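Local coordinates for protein ubiquinol-cytochrome C chaperone (Brucella abortus NCTC 8038, PDB 6RWT) that probably acts as an assembly chaperone for the respiratory chain, as its homolog Cbp3 does by interacting with newly synthesized cytochrome b during complex III assembly, at residues A[22-27]-A[48-53]; A[38-43]-A[134-139]; A[113-118]-A[128-133]; A[156-161]-A[173-178]. All coordinates share one frame; numbering follows the deposited sequence.

Contact 1: A[22-27]-A[48-53]; sequences EVIVAA and EMLSLH
Leu-50 opens the helix 48-53 side of this contact: its CD1 meets CG2 of Val-25 at 4.1 Å, the two side chains crossing obliquely, and CG2 of Ile-24 lies somewhat farther from the same methyl. CG of Leu-50 is anti to the backbone N (chi1 -178°), and the end of this side chain comes nearer to segment 22-27 than its base does. One turn on, His-53 points toward the facing helix and has the largest share of any residue in the contact. Its CB packs on CG2 of Ile-24 at 3.8 Å, the two side chains sliding past each other in opposite directions. The imidazole reaches Ala-27, whose CB touches CD2 of His-53 at 3.5 Å while the carbonyl carbon of Ala-27 lies over one ring face, offset toward the rim. The ring's rotation is held by its own helix: ND1 of His-53 donates to O of Met-49 at 2.8 Å, nearly straight at 164° and in the ring plane. That carbonyl also takes the backbone N of His-53, from the opposite face of its plane. NE2 of His-53 bonds to Tyr-151 OH, so both ring nitrogens of this buried histidine are engaged. The helix segments run at 134° with axes 8.9 Å apart, an inclined antiparallel pair; helix 66-89 touches Ile-24 through Ile-75 and Leu-50 through Phe-79, and Tyr-174 from a loop packs on both Ile-24 and His-53.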
loop_
_atom_site.group_PDB
_atom_site.type_symbol
_atom_site.label_atom_id
_atom_site.label_comp_id
_atom_site.label_asym_id
_atom_site.label_seq_id
_atom_site.Cartn_x
_atom_site.Cartn_y
_atom_site.Cartn_z
ATOM N N GLU A 22 -0.897 9.764 -5.088
ATOM C CA GLU A 22 -1.681 9.572 -6.318
ATOM C C GLU A 22 -1.203 8.388 -7.172
ATOM O O GLU A 22 -2.033 7.655 -7.724
ATOM C CB GLU A 22 -1.755 10.876 -7.126
ATOM C CG GLU A 22 -2.644 11.900 -6.428
ATOM C CD GLU A 22 -2.822 13.202 -7.184
ATOM O OE1 GLU A 22 -1.925 13.610 -7.951
ATOM O OE2 GLU A 22 -3.875 13.838 -6.983
ATOM N N VAL A 23 0.114 8.173 -7.236
ATOM C CA VAL A 23 0.671 6.989 -7.916
ATOM C C VAL A 23 0.224 5.685 -7.238
ATOM O O VAL A 23 -0.153 4.720 -7.924
ATOM C CB VAL A 23 2.216 7.042 -8.030
ATOM C CG1 VAL A 23 2.794 5.726 -8.549
ATOM C CG2 VAL A 23 2.639 8.166 -8.969
ATOM N N ILE A 24 0.259 5.666 -5.904
ATOM C CA ILE A 24 -0.162 4.486 -5.126
ATOM C C ILE A 24 -1.654 4.186 -5.372
ATOM O O ILE A 24 -2.025 3.033 -5.644
ATOM C CB ILE A 24 0.142 4.668 -3.612
ATOM C CG1 ILE A 24 1.651 4.807 -3.385
ATOM C CG2 ILE A 24 -0.393 3.490 -2.801
ATOM C CD1 ILE A 24 2.062 5.215 -1.982
ATOM N N VAL A 25 -2.495 5.222 -5.301
ATOM C CA VAL A 25 -3.945 5.074 -5.520
ATOM C C VAL A 25 -4.249 4.556 -6.941
ATOM O O VAL A 25 -5.070 3.651 -7.117
ATOM C CB VAL A 25 -4.693 6.402 -5.229
ATOM C CG1 VAL A 25 -6.136 6.378 -5.729
ATOM C CG2 VAL A 25 -4.660 6.710 -3.734
ATOM N N ALA A 26 -3.573 5.115 -7.943
ATOM C CA ALA A 26 -3.746 4.668 -9.333
ATOM C C ALA A 26 -3.354 3.199 -9.510
ATOM O O ALA A 26 -4.055 2.435 -10.184
ATOM C CB ALA A 26 -2.942 5.548 -10.281
ATOM N N ALA A 27 -2.240 2.801 -8.902
ATOM C CA ALA A 27 -1.804 1.397 -8.968
ATOM C C ALA A 27 -2.846 0.431 -8.374
ATOM O O ALA A 27 -3.109 -0.622 -8.942
ATOM C CB ALA A 27 -0.441 1.222 -8.308
ATOM N N GLU A 48 -8.493 -3.706 0.310
ATOM C CA GLU A 48 -7.410 -4.702 0.251
ATOM C C GLU A 48 -6.358 -4.290 -0.791
ATOM O O GLU A 48 -5.157 -4.440 -0.556
ATOM C CB GLU A 48 -7.930 -6.127 -0.035
ATOM C CG GLU A 48 -8.815 -6.765 1.043
ATOM C CD GLU A 48 -8.167 -6.886 2.422
ATOM O OE1 GLU A 48 -6.920 -6.896 2.531
ATOM O OE2 GLU A 48 -8.916 -7.000 3.426
ATOM N N MET A 49 -6.793 -3.760 -1.929
ATOM C CA MET A 49 -5.838 -3.294 -2.947
ATOM C C MET A 49 -5.093 -2.022 -2.510
ATOM O O MET A 49 -3.868 -1.927 -2.702
ATOM C CB MET A 49 -6.517 -3.101 -4.315
ATOM C CG MET A 49 -6.998 -4.397 -4.987
ATOM S SD MET A 49 -5.689 -5.606 -5.318
ATOM C CE MET A 49 -5.833 -6.640 -3.878
ATOM N N LEU A 50 -5.779 -1.061 -1.895
ATOM C CA LEU A 50 -5.075 0.140 -1.421
ATOM C C LEU A 50 -4.033 -0.206 -0.345
ATOM O O LEU A 50 -2.881 0.213 -0.431
ATOM C CB LEU A 50 -6.051 1.205 -0.915
ATOM C CG LEU A 50 -5.425 2.525 -0.436
ATOM C CD1 LEU A 50 -4.703 3.280 -1.551
ATOM C CD2 LEU A 50 -6.480 3.409 0.207
ATOM N N SER A 51 -4.449 -0.984 0.655
ATOM C CA SER A 51 -3.552 -1.394 1.744
ATOM C C SER A 51 -2.345 -2.210 1.252
ATOM O O SER A 51 -1.230 -2.029 1.756
ATOM C CB SER A 51 -4.327 -2.145 2.845
ATOM O OG SER A 51 -4.921 -3.339 2.375
ATOM N N LEU A 52 -2.559 -3.084 0.261
ATOM C CA LEU A 52 -1.448 -3.832 -0.347
ATOM C C LEU A 52 -0.392 -2.887 -0.943
ATOM O O LEU A 52 0.808 -3.088 -0.736
ATOM C CB LEU A 52 -1.977 -4.805 -1.417
ATOM C CG LEU A 52 -0.957 -5.546 -2.285
ATOM C CD1 LEU A 52 -0.045 -6.412 -1.428
ATOM C CD2 LEU A 52 -1.669 -6.396 -3.333
ATOM N N HIS A 53 -0.847 -1.879 -1.692
ATOM C CA HIS A 53 0.064 -0.943 -2.368
ATOM C C HIS A 53 0.735 0.038 -1.388
ATOM O O HIS A 53 1.924 0.360 -1.537
ATOM C CB HIS A 53 -0.654 -0.241 -3.546
ATOM C CG HIS A 53 -0.902 -1.152 -4.713
ATOM N ND1 HIS A 53 -1.935 -2.069 -4.756
ATOM C CD2 HIS A 53 -0.214 -1.310 -5.868
ATOM C CE1 HIS A 53 -1.871 -2.744 -5.895
ATOM N NE2 HIS A 53 -0.828 -2.311 -6.580
#

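Contact 2: A[38-43]-A[134-139]; sequences QVPDTP and NIRPDL
Arg-136 and Gln-38 make the polar link across this contact: NH1 of Arg-136 donates to the backbone O of Gln-38 at 3.0 Å. The bond is bent, with an angle of 141° at the hydrogen, and the oxygen lies somewhat out of the guanidinium plane. The charge of Arg-136 is answered within its own segment. Asp-138 is gripped side-on, in a salt bridge with NH2 of Arg-136 to OD2 of Asp-138 at 2.8 Å, and NE to OD1, both in the guanidinium plane and both on syn lone pairs. This pairing fixes the guanidinium's rotation, with CD1 of Leu-139 over one face, and presents NH1 to the loop. The rest is apolar packing. CG2 of Ile-135, anti to its backbone N, meets CG1 of Val-39 at 4.0 Å and CD of Pro-40 at 4.1 Å. Pro-40 CD also touches the aliphatic CD of Arg-136 at 3.8 Å. Met-49 of helix 43-61 packs on both Val-39 and Ile-135, and Trp-142 touches Ile-135 and Arg-136. The arrangement joins a pre-helix loop, whose Thr-42 is the N-cap of helix 43-61, to the C-terminal end of helix 124-135, where Arg-136 to Leu-139 form a type I beta turn.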
loop_
_atom_site.group_PDB
_atom_site.type_symbol
_atom_site.label_atom_id
_atom_site.label_comp_id
_atom_site.label_asym_id
_atom_site.label_seq_id
_atom_site.Cartn_x
_atom_site.Cartn_y
_atom_site.Cartn_z
ATOM N N GLN A 38 -10.508 -11.537 -10.052
ATOM C CA GLN A 38 -11.661 -11.726 -9.158
ATOM C C GLN A 38 -11.448 -11.183 -7.730
ATOM O O GLN A 38 -12.027 -11.703 -6.763
ATOM C CB GLN A 38 -12.121 -13.202 -9.133
ATOM C CG GLN A 38 -12.465 -13.772 -10.508
ATOM C CD GLN A 38 -13.630 -13.068 -11.186
ATOM O OE1 GLN A 38 -13.583 -12.793 -12.386
ATOM N NE2 GLN A 38 -14.686 -12.776 -10.428
ATOM N N VAL A 39 -10.647 -10.122 -7.605
ATOM C CA VAL A 39 -10.667 -9.306 -6.376
ATOM C C VAL A 39 -12.053 -8.632 -6.323
ATOM O O VAL A 39 -12.489 -8.055 -7.318
ATOM C CB VAL A 39 -9.533 -8.251 -6.322
ATOM C CG1 VAL A 39 -9.677 -7.375 -5.078
ATOM C CG2 VAL A 39 -8.165 -8.923 -6.328
ATOM N N PRO A 40 -12.758 -8.716 -5.181
ATOM C CA PRO A 40 -14.106 -8.128 -5.145
ATOM C C PRO A 40 -14.097 -6.603 -5.354
ATOM O O PRO A 40 -13.285 -5.911 -4.741
ATOM C CB PRO A 40 -14.609 -8.487 -3.738
ATOM C CG PRO A 40 -13.749 -9.627 -3.292
ATOM C CD PRO A 40 -12.417 -9.371 -3.904
ATOM N N ASP A 41 -14.979 -6.087 -6.219
ATOM C CA ASP A 41 -15.096 -4.638 -6.441
ATOM C C ASP A 41 -16.127 -4.104 -5.441
ATOM O O ASP A 41 -17.250 -3.747 -5.806
ATOM C CB ASP A 41 -15.476 -4.334 -7.898
ATOM C CG ASP A 41 -15.353 -2.851 -8.259
ATOM O OD1 ASP A 41 -15.048 -2.013 -7.375
ATOM O OD2 ASP A 41 -15.559 -2.522 -9.451
ATOM N N THR A 42 -15.697 -4.065 -4.176
ATOM C CA THR A 42 -16.537 -3.747 -3.022
ATOM C C THR A 42 -15.752 -2.818 -2.109
ATOM O O THR A 42 -14.530 -2.682 -2.271
ATOM C CB THR A 42 -16.923 -5.024 -2.247
ATOM O OG1 THR A 42 -15.741 -5.593 -1.667
ATOM C CG2 THR A 42 -17.603 -6.052 -3.186
ATOM N N PRO A 43 -16.424 -2.159 -1.148
ATOM C CA PRO A 43 -15.645 -1.325 -0.213
ATOM C C PRO A 43 -14.447 -2.060 0.431
ATOM O O PRO A 43 -13.334 -1.510 0.485
ATOM C CB PRO A 43 -16.698 -0.896 0.809
ATOM C CG PRO A 43 -17.949 -0.792 -0.010
ATOM C CD PRO A 43 -17.876 -1.947 -0.982
ATOM N N ASN A 134 -6.441 -12.925 3.267
ATOM C CA ASN A 134 -6.861 -11.523 3.408
ATOM C C ASN A 134 -7.947 -11.091 2.417
ATOM O O ASN A 134 -8.838 -10.318 2.789
ATOM C CB ASN A 134 -5.651 -10.571 3.292
ATOM C CG ASN A 134 -4.742 -10.597 4.523
ATOM O OD1 ASN A 134 -5.055 -11.202 5.558
ATOM N ND2 ASN A 134 -3.590 -9.945 4.405
ATOM N N ILE A 135 -7.881 -11.583 1.177
ATOM C CA ILE A 135 -8.709 -11.059 0.069
ATOM C C ILE A 135 -9.871 -11.975 -0.355
ATOM O O ILE A 135 -10.966 -11.478 -0.616
ATOM C CB ILE A 135 -7.835 -10.706 -1.162
ATOM C CG1 ILE A 135 -6.710 -9.745 -0.744
ATOM C CG2 ILE A 135 -8.681 -10.082 -2.272
ATOM C CD1 ILE A 135 -5.610 -9.548 -1.773
ATOM N N ARG A 136 -9.635 -13.290 -0.443
ATOM C CA ARG A 136 -10.685 -14.266 -0.817
ATOM C C ARG A 136 -10.775 -15.428 0.185
ATOM O O ARG A 136 -10.627 -16.604 -0.196
ATOM C CB ARG A 136 -10.469 -14.790 -2.249
ATOM C CG ARG A 136 -10.639 -13.756 -3.358
ATOM C CD ARG A 136 -12.037 -13.139 -3.402
ATOM N NE ARG A 136 -13.110 -14.137 -3.462
ATOM C CZ ARG A 136 -13.611 -14.680 -4.579
ATOM N NH1 ARG A 136 -13.155 -14.321 -5.780
ATOM N NH2 ARG A 136 -14.581 -15.578 -4.489
ATOM N N PRO A 137 -11.057 -15.114 1.468
ATOM C CA PRO A 137 -11.183 -16.156 2.496
ATOM C C PRO A 137 -12.357 -17.122 2.288
ATOM O O PRO A 137 -12.354 -18.218 2.852
ATOM C CB PRO A 137 -11.384 -15.351 3.785
ATOM C CG PRO A 137 -12.003 -14.080 3.338
ATOM C CD PRO A 137 -11.336 -13.777 2.032
ATOM N N ASP A 138 -13.348 -16.704 1.503
ATOM C CA ASP A 138 -14.450 -17.577 1.083
ATOM C C ASP A 138 -14.046 -18.772 0.193
ATOM O O ASP A 138 -14.831 -19.703 0.056
ATOM C CB ASP A 138 -15.535 -16.754 0.368
ATOM C CG ASP A 138 -15.022 -16.065 -0.894
ATOM O OD1 ASP A 138 -14.070 -15.254 -0.790
ATOM O OD2 ASP A 138 -15.574 -16.323 -1.988
ATOM N N LEU A 139 -12.855 -18.723 -0.417
ATOM C CA LEU A 139 -12.346 -19.807 -1.278
ATOM C C LEU A 139 -11.200 -20.553 -0.604
ATOM O O LEU A 139 -10.233 -19.926 -0.186
ATOM C CB LEU A 139 -11.807 -19.223 -2.587
ATOM C CG LEU A 139 -12.719 -18.352 -3.445
ATOM C CD1 LEU A 139 -11.926 -17.794 -4.614
ATOM C CD2 LEU A 139 -13.917 -19.148 -3.948
#

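Contact 3: A[113-118]-A[128-133]; sequences GAYGAA and AAALTR
Ala-114 and Ala-130 meet methyl to methyl, CB to CB at 3.8 Å, where the two antiparallel helices bring their backbones closest (CA to CA 6.2 Å). The methyl of Ala-130 fits into the notch formed by CB of Ala-114 and the ring edge of Tyr-115, whose CD1 is 4.0 Å from CB of Ala-130. Tyr-115 is the main bump, its ring passing Ala-130 edge-on. CG is anti to the carbonyl carbon (chi1 -58°); the ring extends across to Leu-131, the two side chains crossing at about a right angle. CD2 of Leu-131 rests 3.6 Å from CE1 of Tyr-115 and also borders CZ and OH. The phenol oxygen is hydrogen-bonded to ND2 of Asn-134, the residue after Arg-133. On the outer side the guanidinium of Arg-133 folds back over its own helix, one face toward CA of Ala-130, and its NH2 touches CB of Ala-114 at 3.6 Å, with that methyl at the guanidinium edge. The segment axes, 9.3 Å apart at 169°, make helices 100-120 and 124-135 a helical hairpin; helix 145-161 packs against the latter through Leu-148 on Leu-131 and Ala-145 on Ala-128 and Thr-132.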
loop_
_atom_site.group_PDB
_atom_site.type_symbol
_atom_site.label_atom_id
_atom_site.label_comp_id
_atom_site.label_asym_id
_atom_site.label_seq_id
_atom_site.Cartn_x
_atom_site.Cartn_y
_atom_site.Cartn_z
ATOM N N GLY A 113 1.580 -7.748 7.725
ATOM C CA GLY A 113 2.842 -8.326 8.215
ATOM C C GLY A 113 3.224 -9.636 7.538
ATOM O O GLY A 113 4.402 -9.871 7.260
ATOM N N ALA A 114 2.224 -10.478 7.255
ATOM C CA ALA A 114 2.436 -11.723 6.511
ATOM C C ALA A 114 3.017 -11.488 5.115
ATOM O O ALA A 114 3.816 -12.293 4.643
ATOM C CB ALA A 114 1.148 -12.529 6.416
ATOM N N TYR A 115 2.623 -10.390 4.463
ATOM C CA TYR A 115 3.199 -10.018 3.160
ATOM C C TYR A 115 4.699 -9.707 3.282
ATOM O O TYR A 115 5.505 -10.139 2.453
ATOM C CB TYR A 115 2.489 -8.795 2.530
ATOM C CG TYR A 115 0.988 -8.885 2.275
ATOM C CD1 TYR A 115 0.341 -10.108 2.072
ATOM C CD2 TYR A 115 0.218 -7.717 2.177
ATOM C CE1 TYR A 115 -1.019 -10.168 1.802
ATOM C CE2 TYR A 115 -1.142 -7.767 1.896
ATOM C CZ TYR A 115 -1.764 -8.984 1.720
ATOM O OH TYR A 115 -3.121 -9.016 1.449
ATOM N N GLY A 116 5.060 -8.947 4.314
ATOM C CA GLY A 116 6.457 -8.615 4.590
ATOM C C GLY A 116 7.337 -9.834 4.859
ATOM O O GLY A 116 8.428 -9.950 4.301
ATOM N N ALA A 117 6.867 -10.743 5.712
ATOM C CA ALA A 117 7.624 -11.973 6.008
ATOM C C ALA A 117 7.803 -12.845 4.761
ATOM O O ALA A 117 8.890 -13.370 4.515
ATOM C CB ALA A 117 6.940 -12.766 7.111
ATOM N N ALA A 118 6.735 -12.993 3.978
ATOM C CA ALA A 118 6.792 -13.782 2.745
ATOM C C ALA A 118 7.762 -13.177 1.717
ATOM O O ALA A 118 8.555 -13.903 1.119
ATOM C CB ALA A 118 5.401 -13.957 2.147
ATOM N N ALA A 128 1.017 -16.237 -1.546
ATOM C CA ALA A 128 -0.306 -16.590 -2.104
ATOM C C ALA A 128 -1.318 -16.987 -1.024
ATOM O O ALA A 128 -2.495 -16.615 -1.111
ATOM C CB ALA A 128 -0.174 -17.700 -3.138
ATOM N N ALA A 129 -0.857 -17.718 -0.008
ATOM C CA ALA A 129 -1.700 -18.088 1.140
ATOM C C ALA A 129 -2.175 -16.857 1.929
ATOM O O ALA A 129 -3.354 -16.776 2.288
ATOM C CB ALA A 129 -0.966 -19.067 2.058
ATOM N N ALA A 130 -1.266 -15.906 2.184
ATOM C CA ALA A 130 -1.607 -14.647 2.869
ATOM C C ALA A 130 -2.595 -13.791 2.055
ATOM O O ALA A 130 -3.571 -13.256 2.599
ATOM C CB ALA A 130 -0.344 -13.848 3.169
ATOM N N LEU A 131 -2.350 -13.681 0.753
ATOM C CA LEU A 131 -3.275 -12.966 -0.138
ATOM C C LEU A 131 -4.682 -13.601 -0.150
ATOM O O LEU A 131 -5.682 -12.879 -0.118
ATOM C CB LEU A 131 -2.707 -12.877 -1.558
ATOM C CG LEU A 131 -1.479 -11.973 -1.756
ATOM C CD1 LEU A 131 -0.804 -12.240 -3.090
ATOM C CD2 LEU A 131 -1.849 -10.495 -1.656
ATOM N N THR A 132 -4.747 -14.939 -0.200
ATOM C CA THR A 132 -6.026 -15.664 -0.177
ATOM C C THR A 132 -6.757 -15.419 1.145
ATOM O O THR A 132 -7.941 -15.095 1.142
ATOM C CB THR A 132 -5.827 -17.193 -0.412
ATOM O OG1 THR A 132 -5.129 -17.415 -1.646
ATOM C CG2 THR A 132 -7.160 -17.936 -0.475
ATOM N N ARG A 133 -6.032 -15.569 2.257
ATOM C CA ARG A 133 -6.556 -15.331 3.614
ATOM C C ARG A 133 -7.169 -13.930 3.741
ATOM O O ARG A 133 -8.281 -13.775 4.244
ATOM C CB ARG A 133 -5.427 -15.499 4.642
ATOM C CG ARG A 133 -5.866 -15.634 6.090
ATOM C CD ARG A 133 -4.812 -16.363 6.933
ATOM N NE ARG A 133 -3.545 -15.616 7.017
ATOM C CZ ARG A 133 -2.339 -16.018 6.589
ATOM N NH1 ARG A 133 -2.136 -17.204 6.012
ATOM N NH2 ARG A 133 -1.296 -15.203 6.747
#

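Contact 4: A[156-161]-A[173-178]; sequences RDCLRE and SYMDVD
The Tyr-174 ring meets CD1 of Leu-159 obliquely, through CE2 at 4.2 Å, where an extended C-terminal segment lies against helix 145-161 in this all-helical fold. His-53 also meets this ring, the planes at about 55°, and the phenol OH is hydrogen-bonded to the backbone O of His-53. The other flat groups lie on the helix itself, in a salt-bridge network. The guanidinium of Arg-156 has Asp-157 at its edge, in plane, and the NH1 of Arg-160 over one face; NE and NH2 of Arg-156 both grip OD1 of Asp-157, each at 2.9 Å. NH2 of Arg-160 joins by charge alone, that oxygen lying well out of its guanidinium plane, so one carboxylate oxygen gathers two arginines and would offset their mutual repulsion. Leu-159 reaches the extended loop segment again with CD2, 3.5 Å from the backbone O of Ser-173. Cys-158 points toward the segment, its SG anti to the backbone N (chi1 172°), in van der Waals contact 3.9 Å from both the backbone O and the OG of Ser-173. Farther along, Asp-176 OD1 accepts from the N of Asp-178 in an Asx turn. The side chain of Met-175 is bent at chi2 and chi3, and its SD packs 3.9 Å from CB of Cys-158.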
loop_
_atom_site.group_PDB
_atom_site.type_symbol
_atom_site.label_atom_id
_atom_site.label_comp_id
_atom_site.label_asym_id
_atom_site.label_seq_id
_atom_site.Cartn_x
_atom_site.Cartn_y
_atom_site.Cartn_z
ATOM N N ARG A 156 7.998 -5.373 -5.577
ATOM C CA ARG A 156 9.036 -5.298 -4.544
ATOM C C ARG A 156 10.409 -5.112 -5.201
ATOM O O ARG A 156 11.193 -4.240 -4.777
ATOM C CB ARG A 156 9.015 -6.558 -3.658
ATOM C CG ARG A 156 9.928 -6.533 -2.427
ATOM C CD ARG A 156 11.404 -6.825 -2.700
ATOM N NE ARG A 156 11.583 -7.999 -3.555
ATOM C CZ ARG A 156 11.590 -9.264 -3.137
ATOM N NH1 ARG A 156 11.453 -9.577 -1.849
ATOM N NH2 ARG A 156 11.749 -10.235 -4.033
ATOM N N ASP A 157 10.684 -5.914 -6.233
ATOM C CA ASP A 157 11.955 -5.833 -6.969
ATOM C C ASP A 157 12.155 -4.452 -7.604
ATOM O O ASP A 157 13.212 -3.856 -7.461
ATOM C CB ASP A 157 12.041 -6.935 -8.037
ATOM C CG ASP A 157 12.208 -8.341 -7.443
ATOM O OD1 ASP A 157 12.461 -8.486 -6.227
ATOM O OD2 ASP A 157 12.097 -9.322 -8.215
ATOM N N CYS A 158 11.126 -3.939 -8.275
ATOM C CA CYS A 158 11.192 -2.614 -8.904
ATOM C C CYS A 158 11.439 -1.489 -7.901
ATOM O O CYS A 158 12.332 -0.658 -8.088
ATOM C CB CYS A 158 9.908 -2.339 -9.688
ATOM S SG CYS A 158 9.756 -0.651 -10.329
ATOM N N LEU A 159 10.657 -1.476 -6.826
ATOM C CA LEU A 159 10.824 -0.460 -5.786
ATOM C C LEU A 159 12.238 -0.471 -5.181
ATOM O O LEU A 159 12.816 0.589 -4.953
ATOM C CB LEU A 159 9.753 -0.605 -4.692
ATOM C CG LEU A 159 8.313 -0.223 -5.083
ATOM C CD1 LEU A 159 7.329 -0.744 -4.045
ATOM C CD2 LEU A 159 8.135 1.282 -5.279
ATOM N N ARG A 160 12.788 -1.664 -4.949
ATOM C CA ARG A 160 14.126 -1.815 -4.352
ATOM C C ARG A 160 15.233 -1.207 -5.218
ATOM O O ARG A 160 16.219 -0.673 -4.694
ATOM C CB ARG A 160 14.425 -3.296 -4.098
ATOM C CG ARG A 160 15.720 -3.562 -3.335
ATOM C CD ARG A 160 15.735 -4.966 -2.746
ATOM N NE ARG A 160 15.581 -5.987 -3.780
ATOM C CZ ARG A 160 15.338 -7.284 -3.558
ATOM N NH1 ARG A 160 15.218 -7.773 -2.317
ATOM N NH2 ARG A 160 15.209 -8.108 -4.598
ATOM N N GLU A 161 15.062 -1.290 -6.535
ATOM C CA GLU A 161 16.063 -0.787 -7.485
ATOM C C GLU A 161 16.024 0.730 -7.695
ATOM O O GLU A 161 16.986 1.299 -8.214
ATOM C CB GLU A 161 15.918 -1.494 -8.833
ATOM C CG GLU A 161 16.374 -2.941 -8.823
ATOM C CD GLU A 161 16.515 -3.499 -10.225
ATOM O OE1 GLU A 161 15.536 -3.424 -11.002
ATOM O OE2 GLU A 161 17.606 -4.007 -10.553
ATOM N N SER A 173 7.300 4.127 -8.712
ATOM C CA SER A 173 6.507 3.424 -9.723
ATOM C C SER A 173 6.238 1.975 -9.314
ATOM O O SER A 173 6.996 1.377 -8.536
ATOM C CB SER A 173 7.173 3.492 -11.111
ATOM O OG SER A 173 8.471 2.936 -11.099
ATOM N N TYR A 174 5.127 1.448 -9.820
ATOM C CA TYR A 174 4.736 0.048 -9.683
ATOM C C TYR A 174 4.729 -0.591 -11.072
ATOM O O TYR A 174 4.764 0.102 -12.101
ATOM C CB TYR A 174 3.337 -0.062 -9.052
ATOM C CG TYR A 174 3.299 0.394 -7.600
ATOM C CD1 TYR A 174 3.281 1.753 -7.266
ATOM C CD2 TYR A 174 3.322 -0.530 -6.551
ATOM C CE1 TYR A 174 3.264 2.167 -5.936
ATOM C CE2 TYR A 174 3.305 -0.122 -5.225
ATOM C CZ TYR A 174 3.284 1.231 -4.910
ATOM O OH TYR A 174 3.273 1.658 -3.582
ATOM N N MET A 175 4.671 -1.916 -11.095
ATOM C CA MET A 175 4.585 -2.645 -12.360
ATOM C C MET A 175 3.196 -2.465 -12.994
ATOM O O MET A 175 2.217 -2.208 -12.288
ATOM C CB MET A 175 4.890 -4.130 -12.141
ATOM C CG MET A 175 6.273 -4.433 -11.559
ATOM S SD MET A 175 7.694 -3.879 -12.533
ATOM C CE MET A 175 7.497 -4.892 -13.998
ATOM N N ASP A 176 3.124 -2.548 -14.323
ATOM C CA ASP A 176 1.849 -2.611 -15.058
ATOM C C ASP A 176 1.327 -4.047 -14.951
ATOM O O ASP A 176 1.863 -4.962 -15.579
ATOM C CB ASP A 176 2.061 -2.203 -16.537
ATOM C CG ASP A 176 0.781 -2.285 -17.407
ATOM O OD1 ASP A 176 -0.302 -2.701 -16.937
ATOM O OD2 ASP A 176 0.876 -1.937 -18.611
ATOM N N VAL A 177 0.264 -4.239 -14.170
ATOM C CA VAL A 177 -0.315 -5.572 -13.961
ATOM C C VAL A 177 -0.718 -6.296 -15.264
ATOM O O VAL A 177 -0.694 -7.521 -15.306
ATOM C CB VAL A 177 -1.485 -5.530 -12.929
ATOM C CG1 VAL A 177 -2.725 -4.872 -13.515
ATOM C CG2 VAL A 177 -1.803 -6.931 -12.411
ATOM N N ASP A 178 -1.049 -5.549 -16.322
ATOM C CA ASP A 178 -1.404 -6.150 -17.630
ATOM C C ASP A 178 -0.250 -6.888 -18.330
ATOM O O ASP A 178 -0.494 -7.716 -19.213
ATOM C CB ASP A 178 -1.962 -5.082 -18.581
ATOM C CG ASP A 178 -3.286 -4.503 -18.113
ATOM O OD1 ASP A 178 -4.106 -5.250 -17.547
ATOM O OD2 ASP A 178 -3.515 -3.292 -18.327
#

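How the contacts relate
Contact 1 lies near the middle of the chain, its centre about 5 Å from the chain's, and each of the others touches it. Toward contact 2, Met-49 CE packs on Ile-135 CD1 at 3.6 Å; toward contact 3, Leu-52 CD1 meets Tyr-115 CE2 at 3.8 Å; toward contact 4, the link is Tyr-174 OH to His-53 O at 2.8 Å, a probable hydrogen bond. Contacts 2 and 3 share helix 124-135 and are joined by Asn-134 ND2 to Tyr-115 OH at 3.1 Å, also a probable hydrogen bond. Contact 4 does not touch either of them. A magnesium ion lies about 7 Å from the side chain of Leu-50 in contact 1, and a glycerol, probably from the crystallisation liquor, about 3 Å from the side chain of Pro-40 in contact 2.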